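Local coordinates for alanine glyoxylate transaminase (Thermococcus litoralis, PDB 2ZC0) that catalyses the pyridoxal-phosphate-dependent transfer of an amino group from alanine to glyoxylate, and works as a homodimer, at the interface of chains A and B. Numbering follows the deposited sequence. Chains: chain A/B, Alanine glyoxylate transaminase.

Contact 1: the interface of chains A and B. Residues chain A 116-117, 270-271, 275; chain B 10-11, 14, 141.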
loop_
_atom_site.group_PDB
_atom_site.type_symbol
_atom_site.label_atom_id
_atom_site.label_comp_id
_atom_site.label_asym_id
_atom_site.label_seq_id
_atom_site.Cartn_x
_atom_site.Cartn_y
_atom_site.Cartn_z
ATOM N N ARG A 116 12.506 -2.461 0.577
ATOM C CA ARG A 116 11.595 -2.160 -0.507
ATOM C C ARG A 116 11.178 -3.397 -1.302
ATOM O O ARG A 116 10.064 -3.477 -1.793
ATOM C CB ARG A 116 12.223 -1.106 -1.410
ATOM C CG ARG A 116 12.470 0.199 -0.667
ATOM C CD ARG A 116 12.982 1.266 -1.614
ATOM N NE ARG A 116 12.167 1.268 -2.825
ATOM C CZ ARG A 116 12.049 2.292 -3.661
ATOM N NH1 ARG A 116 12.707 3.426 -3.410
ATOM N NH2 ARG A 116 11.272 2.159 -4.739
ATOM N N VAL A 117 12.057 -4.378 -1.384
ATOM C CA VAL A 117 11.758 -5.588 -2.123
ATOM C C VAL A 117 11.149 -6.678 -1.248
ATOM O O VAL A 117 10.473 -7.575 -1.746
ATOM C CB VAL A 117 13.046 -6.159 -2.759
ATOM C CG1 VAL A 117 12.816 -7.579 -3.239
ATOM C CG2 VAL A 117 13.491 -5.275 -3.915
ATOM N N MET A 270 17.162 -4.864 -10.294
ATOM C CA MET A 270 16.238 -4.210 -11.227
ATOM C C MET A 270 15.764 -2.855 -10.741
ATOM O O MET A 270 15.581 -1.944 -11.534
ATOM C CB MET A 270 14.990 -5.057 -11.461
ATOM C CG MET A 270 15.099 -6.206 -12.440
ATOM S SD MET A 270 13.421 -6.887 -12.794
ATOM C CE MET A 270 13.847 -8.287 -13.844
ATOM N N GLN A 271 15.541 -2.728 -9.436
ATOM C CA GLN A 271 15.058 -1.460 -8.890
ATOM C C GLN A 271 16.142 -0.426 -8.598
ATOM O O GLN A 271 15.851 0.766 -8.555
ATOM C CB GLN A 271 14.261 -1.698 -7.603
ATOM C CG GLN A 271 15.098 -2.258 -6.465
ATOM C CD GLN A 271 14.458 -2.110 -5.080
ATOM O OE1 GLN A 271 13.277 -1.784 -4.945
ATOM N NE2 GLN A 271 15.248 -2.368 -4.047
ATOM N N ILE A 275 16.834 4.335 -8.224
ATOM C CA ILE A 275 16.780 4.962 -6.908
ATOM C C ILE A 275 18.088 5.665 -6.527
ATOM O O ILE A 275 18.039 6.757 -5.975
ATOM C CB ILE A 275 16.302 4.003 -5.769
ATOM C CG1 ILE A 275 17.365 3.919 -4.687
ATOM C CG2 ILE A 275 15.911 2.655 -6.312
ATOM C CD1 ILE A 275 16.811 3.435 -3.397
ATOM N N ARG B 10 4.780 -5.568 -3.857
ATOM C CA ARG B 10 5.161 -4.346 -4.540
ATOM C C ARG B 10 6.449 -4.560 -5.341
ATOM O O ARG B 10 6.772 -3.779 -6.244
ATOM C CB ARG B 10 5.318 -3.165 -3.553
ATOM C CG ARG B 10 6.093 -3.450 -2.270
ATOM C CD ARG B 10 6.398 -2.143 -1.511
ATOM N NE ARG B 10 5.210 -1.308 -1.416
ATOM C CZ ARG B 10 5.143 -0.017 -1.748
ATOM N NH1 ARG B 10 6.208 0.633 -2.202
ATOM N NH2 ARG B 10 3.981 0.618 -1.652
ATOM N N ALA B 11 7.174 -5.629 -5.028
ATOM C CA ALA B 11 8.384 -5.912 -5.771
ATOM C C ALA B 11 7.975 -6.183 -7.225
ATOM O O ALA B 11 8.771 -6.009 -8.142
ATOM C CB ALA B 11 9.106 -7.123 -5.200
ATOM N N ILE B 14 8.432 -3.640 -9.783
ATOM C CA ILE B 14 9.778 -3.415 -10.289
ATOM C C ILE B 14 9.933 -4.196 -11.590
ATOM O O ILE B 14 9.621 -5.386 -11.633
ATOM C CB ILE B 14 10.863 -3.927 -9.339
ATOM C CG1 ILE B 14 10.716 -3.264 -7.967
ATOM C CG2 ILE B 14 12.246 -3.682 -9.965
ATOM C CD1 ILE B 14 11.479 -3.973 -6.861
ATOM N N GLN B 141 7.592 1.935 -9.749
ATOM C CA GLN B 141 7.881 0.920 -8.741
ATOM C C GLN B 141 7.418 1.449 -7.379
ATOM O O GLN B 141 7.464 0.742 -6.397
ATOM C CB GLN B 141 9.366 0.500 -8.739
ATOM C CG GLN B 141 10.365 1.570 -8.449
ATOM C CD GLN B 141 11.768 1.159 -8.841
ATOM O OE1 GLN B 141 11.958 0.244 -9.643
ATOM N NE2 GLN B 141 12.757 1.834 -8.283
HETATM O O HOH W 1 11.595 4.032 -6.992
#

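Contact 2: the interface of chains A and B. Residues chain A 208, 210, 236-238; chain B 1, 6.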
loop_
_atom_site.group_PDB
_atom_site.type_symbol
_atom_site.label_atom_id
_atom_site.label_comp_id
_atom_site.label_asym_id
_atom_site.label_seq_id
_atom_site.Cartn_x
_atom_site.Cartn_y
_atom_site.Cartn_z
ATOM N N ASP A 208 10.781 -21.379 8.350
ATOM C CA ASP A 208 10.918 -20.895 6.979
ATOM C C ASP A 208 10.855 -19.372 6.955
ATOM O O ASP A 208 9.878 -18.772 6.506
ATOM C CB ASP A 208 9.824 -21.502 6.100
ATOM C CG ASP A 208 10.013 -21.187 4.620
ATOM O OD1 ASP A 208 11.159 -20.883 4.198
ATOM O OD2 ASP A 208 9.005 -21.261 3.881
ATOM N N LEU A 210 13.480 -15.645 6.512
ATOM C CA LEU A 210 14.708 -15.125 5.927
ATOM C C LEU A 210 15.365 -14.318 7.028
ATOM O O LEU A 210 14.682 -13.812 7.921
ATOM C CB LEU A 210 14.384 -14.234 4.724
ATOM C CG LEU A 210 14.722 -14.750 3.313
ATOM C CD1 LEU A 210 14.423 -16.231 3.160
ATOM C CD2 LEU A 210 13.938 -13.935 2.319
ATOM N N GLU A 236 21.209 -23.414 3.741
ATOM C CA GLU A 236 19.901 -23.373 3.111
ATOM C C GLU A 236 19.706 -22.070 2.334
ATOM O O GLU A 236 18.719 -21.916 1.618
ATOM C CB GLU A 236 18.800 -23.520 4.155
ATOM C CG GLU A 236 18.893 -24.801 4.940
ATOM C CD GLU A 236 17.667 -25.040 5.794
ATOM O OE1 GLU A 236 17.653 -26.042 6.546
ATOM O OE2 GLU A 236 16.719 -24.233 5.710
ATOM N N GLY A 237 20.647 -21.137 2.470
ATOM C CA GLY A 237 20.547 -19.872 1.754
ATOM C C GLY A 237 19.415 -18.982 2.243
ATOM O O GLY A 237 18.743 -18.323 1.446
ATOM N N ARG A 238 19.208 -18.966 3.558
ATOM C CA ARG A 238 18.158 -18.169 4.176
ATOM C C ARG A 238 18.666 -16.842 4.706
ATOM O O ARG A 238 17.900 -16.085 5.301
ATOM C CB ARG A 238 17.520 -18.914 5.345
ATOM C CG ARG A 238 16.731 -20.125 4.964
ATOM C CD ARG A 238 16.213 -20.842 6.200
ATOM N NE ARG A 238 15.274 -21.879 5.801
ATOM C CZ ARG A 238 14.113 -21.628 5.213
ATOM N NH1 ARG A 238 13.310 -22.632 4.866
ATOM N NH2 ARG A 238 13.746 -20.367 5.001
ATOM N N MET B 1 16.773 -22.329 -3.943
ATOM C CA MET B 1 15.520 -22.019 -3.199
ATOM C C MET B 1 14.715 -21.048 -4.052
ATOM O O MET B 1 15.282 -20.305 -4.853
ATOM C CB MET B 1 15.870 -21.382 -1.845
ATOM C CG MET B 1 14.705 -21.260 -0.872
ATOM S SD MET B 1 15.165 -20.423 0.678
ATOM C CE MET B 1 15.494 -21.836 1.761
ATOM N N TYR B 6 9.140 -14.985 -0.992
ATOM C CA TYR B 6 9.440 -14.038 0.090
ATOM C C TYR B 6 9.277 -12.578 -0.318
ATOM O O TYR B 6 9.179 -11.691 0.529
ATOM C CB TYR B 6 10.879 -14.246 0.602
ATOM C CG TYR B 6 11.184 -15.686 0.959
ATOM C CD1 TYR B 6 11.576 -16.600 -0.027
ATOM C CD2 TYR B 6 11.015 -16.156 2.272
ATOM C CE1 TYR B 6 11.788 -17.941 0.277
ATOM C CE2 TYR B 6 11.221 -17.502 2.588
ATOM C CZ TYR B 6 11.608 -18.388 1.584
ATOM O OH TYR B 6 11.801 -19.719 1.867
#

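Contact 3: the interface of chains A and B. Residues chain A 58-59, 62, 282; chain B 54-55, 58, 62, 253, 286.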
loop_
_atom_site.group_PDB
_atom_site.type_symbol
_atom_site.label_atom_id
_atom_site.label_comp_id
_atom_site.label_asym_id
_atom_site.label_seq_id
_atom_site.Cartn_x
_atom_site.Cartn_y
_atom_site.Cartn_z
ATOM N N ALA A 58 43.152 8.678 -4.173
ATOM C CA ALA A 58 42.024 9.393 -4.761
ATOM C C ALA A 58 42.524 10.224 -5.947
ATOM O O ALA A 58 41.915 10.227 -7.020
ATOM C CB ALA A 58 41.370 10.296 -3.715
ATOM N N LYS A 59 43.643 10.917 -5.748
ATOM C CA LYS A 59 44.236 11.738 -6.804
ATOM C C LYS A 59 44.663 10.867 -7.983
ATOM O O LYS A 59 44.401 11.203 -9.144
ATOM C CB LYS A 59 45.459 12.487 -6.276
ATOM C CG LYS A 59 45.976 13.579 -7.212
ATOM C CD LYS A 59 47.497 13.647 -7.236
ATOM C CE LYS A 59 48.095 13.843 -5.853
ATOM N NZ LYS A 59 49.590 13.822 -5.915
ATOM N N LEU A 62 41.609 9.461 -9.958
ATOM C CA LEU A 62 40.962 10.486 -10.779
ATOM C C LEU A 62 41.724 10.891 -12.039
ATOM O O LEU A 62 41.134 11.019 -13.114
ATOM C CB LEU A 62 40.661 11.724 -9.929
ATOM C CG LEU A 62 39.448 11.543 -9.009
ATOM C CD1 LEU A 62 39.491 12.518 -7.832
ATOM C CD2 LEU A 62 38.182 11.726 -9.844
ATOM N N ILE A 282 34.152 7.462 -7.328
ATOM C CA ILE A 282 35.384 7.726 -6.601
ATOM C C ILE A 282 35.511 6.833 -5.376
ATOM O O ILE A 282 36.579 6.296 -5.111
ATOM C CB ILE A 282 35.479 9.176 -6.114
ATOM C CG1 ILE A 282 34.234 9.528 -5.313
ATOM C CG2 ILE A 282 35.685 10.111 -7.295
ATOM C CD1 ILE A 282 34.286 10.902 -4.733
ATOM N N LEU B 54 40.506 17.829 -9.984
ATOM C CA LEU B 54 39.634 17.168 -9.019
ATOM C C LEU B 54 40.451 16.170 -8.219
ATOM O O LEU B 54 40.183 15.931 -7.042
ATOM C CB LEU B 54 38.465 16.457 -9.722
ATOM C CG LEU B 54 37.451 17.315 -10.491
ATOM C CD1 LEU B 54 36.366 16.422 -11.084
ATOM C CD2 LEU B 54 36.829 18.352 -9.564
ATOM N N GLY B 55 41.454 15.588 -8.868
ATOM C CA GLY B 55 42.312 14.629 -8.194
ATOM C C GLY B 55 43.108 15.331 -7.113
ATOM O O GLY B 55 43.334 14.784 -6.036
ATOM N N ALA B 58 40.762 16.426 -4.237
ATOM C CA ALA B 58 40.375 15.221 -3.503
ATOM C C ALA B 58 41.482 14.876 -2.502
ATOM O O ALA B 58 41.212 14.559 -1.340
ATOM C CB ALA B 58 40.166 14.060 -4.465
ATOM N N LEU B 62 40.986 15.279 1.632
ATOM C CA LEU B 62 41.191 14.103 2.461
ATOM C C LEU B 62 42.252 14.264 3.541
ATOM O O LEU B 62 42.082 13.755 4.646
ATOM C CB LEU B 62 41.519 12.887 1.597
ATOM C CG LEU B 62 40.294 12.244 0.949
ATOM C CD1 LEU B 62 40.742 11.126 0.042
ATOM C CD2 LEU B 62 39.342 11.723 2.037
ATOM N N PHE B 253 30.004 11.139 -9.004
ATOM C CA PHE B 253 30.138 11.643 -7.628
ATOM C C PHE B 253 28.868 11.502 -6.792
ATOM O O PHE B 253 28.929 11.459 -5.561
ATOM C CB PHE B 253 30.613 13.106 -7.653
ATOM C CG PHE B 253 32.071 13.267 -8.033
ATOM C CD1 PHE B 253 33.080 13.021 -7.103
ATOM C CD2 PHE B 253 32.433 13.651 -9.316
ATOM C CE1 PHE B 253 34.427 13.157 -7.455
ATOM C CE2 PHE B 253 33.774 13.789 -9.674
ATOM C CZ PHE B 253 34.769 13.542 -8.742
ATOM N N ILE B 286 34.603 17.784 -2.336
ATOM C CA ILE B 286 35.234 18.022 -3.635
ATOM C C ILE B 286 34.412 19.091 -4.368
ATOM O O ILE B 286 34.965 20.025 -4.930
ATOM C CB ILE B 286 35.311 16.711 -4.464
ATOM C CG1 ILE B 286 36.413 15.813 -3.882
ATOM C CG2 ILE B 286 35.563 17.016 -5.921
ATOM C CD1 ILE B 286 36.473 14.401 -4.454
#

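Contact 1: the interface of chains A and B
The side-chain amide of B:Gln141 and the guanidinium of A:Arg116 stand almost upright to one another, their planes 81° apart, where the two subunits of this pyridoxal-phosphate aminotransferase of class I meet. At the amide's nitrogen edge, NE2 donates to the backbone oxygen O of A:Gln271 over 3.3 Å, in the carbonyl plane and on a lone pair of that oxygen. NE2 also meets a water at 2.8 Å, and the same water lies 2.9 Å from A:Arg116 NH2, bridging the chains. A:Gln271 CB comes in diagonally, above the plane of the B:Gln141 amide but past its oxygen edge, 3.6 Å from B:Gln141 OE1. With CG of B:Gln141 held between backbone N and carbonyl carbon (chi1 61°) and the rest extended, the amide is carried straight to the end of helix 262-272. A:Ile275 CG2 lies beside NE2.

B:Ile14 CD1 approaches the amide of A:Gln271 obliquely, out of its plane and past the OE1 edge, 3.4 Å from A:Gln271 OE1. The same methyl meets A:Val117 CG2 at 3.8 Å, while the other branch, B:Ile14 CG2, presses tightly on A:Met270 CB at 3.4 Å. B:Ile14 thus wedges between helices 106-118 and 262-272, and just before it B:Ala11 CB rests on the backbone oxygen of A:Val117.

Contact 2: the interface of chains A and B
One carboxylate oxygen, OD1 of A:Asp208, is gripped from both subunits. The phenol OH of B:Tyr6 donates to it at 2.7 Å, onto the oxygen's syn lone pair (the side of OD2), with ring and carboxylate nearly perpendicular (88°). From its own chain A:Arg238 comes end-on: NH2 takes the anti lone pair at 2.8 Å, and NH1 reaches the same oxygen from above the carboxylate plane. NE of A:Arg238 is tied to A:Glu236 OE2 at 2.8 Å, so acids at either end fix the guanidinium's rotation.

That fixed plate receives B:Met1. Its chain bends at the sulfur (chi3 -97°) and puts the terminal methyl CE 3.7 Å above the guanidinium plane, over its centre. A:Leu210 works on the tyrosine, with CD1 over the ring face, 3.7 Å from the centroid, and CD2 nearer the B:Tyr6 CB and CG end. Without the guanidinium plate of A:Arg238, a leucine here would probably leave the carboxylates of A:Asp208 and A:Glu236 lacking their cationic mate, the carboxylate that accepts the tyrosine bond freer to turn, and the methyl of B:Met1 with nothing flat to lie on.

The patch fastens the N-terminal arm of one subunit to the ends of strands 210-214 and 239-244 of the other, helping to hold the homodimer together.

Contact 3: the interface of chains A and B
Helix 51-64 of each chain runs nearly antiparallel to its symmetry mate, and the backbones come close enough for A:Lys59 CA to lie 3.7 Å from B:Gly55 CA. The glycine, with no side chain to intervene, permits that approach. Next to it A:Ala58 and B:Ala58 face each other, CB to CB, at 4.0 Å across the twofold axis.

A:Leu62 then fills the flank with a forked grip. Its CG stands anti to the carbonyl carbon (chi1 -76°), which sends CD1 down onto helix 51-64 of the partner, 3.5 Å from B:Gly55 CA and near B:Ala58 CB. The other methyl, CD2, points to the CZ end of the B:Phe253 ring at 4.0 Å. B:Leu62 makes the corresponding contact in the other direction, with CD1 3.9 Å from A:Ala58 CB.

B:Phe253 is met chiefly by A:Ile282, whose side chain crosses it at about a right angle. CG2 sits above one face but beyond the rim, 3.3 Å from CE1, a snug fit; CD1 comes lower along the same border, 3.4 Å from the ring's CD1. B:Ile286 CD1 touches the far end of the isoleucine.

In the fold this is a largely aliphatic and aromatic packing seam at the end of the dimer opposite the N-terminal arms, built from helices 51-64 and 281-292 and from the loop of B:Phe253, which also carries the cofactor-pocket residues B:Thr251 and B:Arg254.

The three contacts are spread along the dimer interface: the C-alpha centres of contact 1 and contact 2 are about 20 Å apart, those of contact 1 and contact 3 about 32 Å, and those of contact 2 and contact 3 about 41 Å. Contact 1 and contact 2 share the N-terminal arm of chain B, which meets chain A at successive places; contact 3 is a separate, helix-based clasp. Because the interface is twofold, each recurs with the chains exchanged, so swapped arms and paired helices together hold the homodimer. The deposited assembly contains four chains, of which this pair is one half.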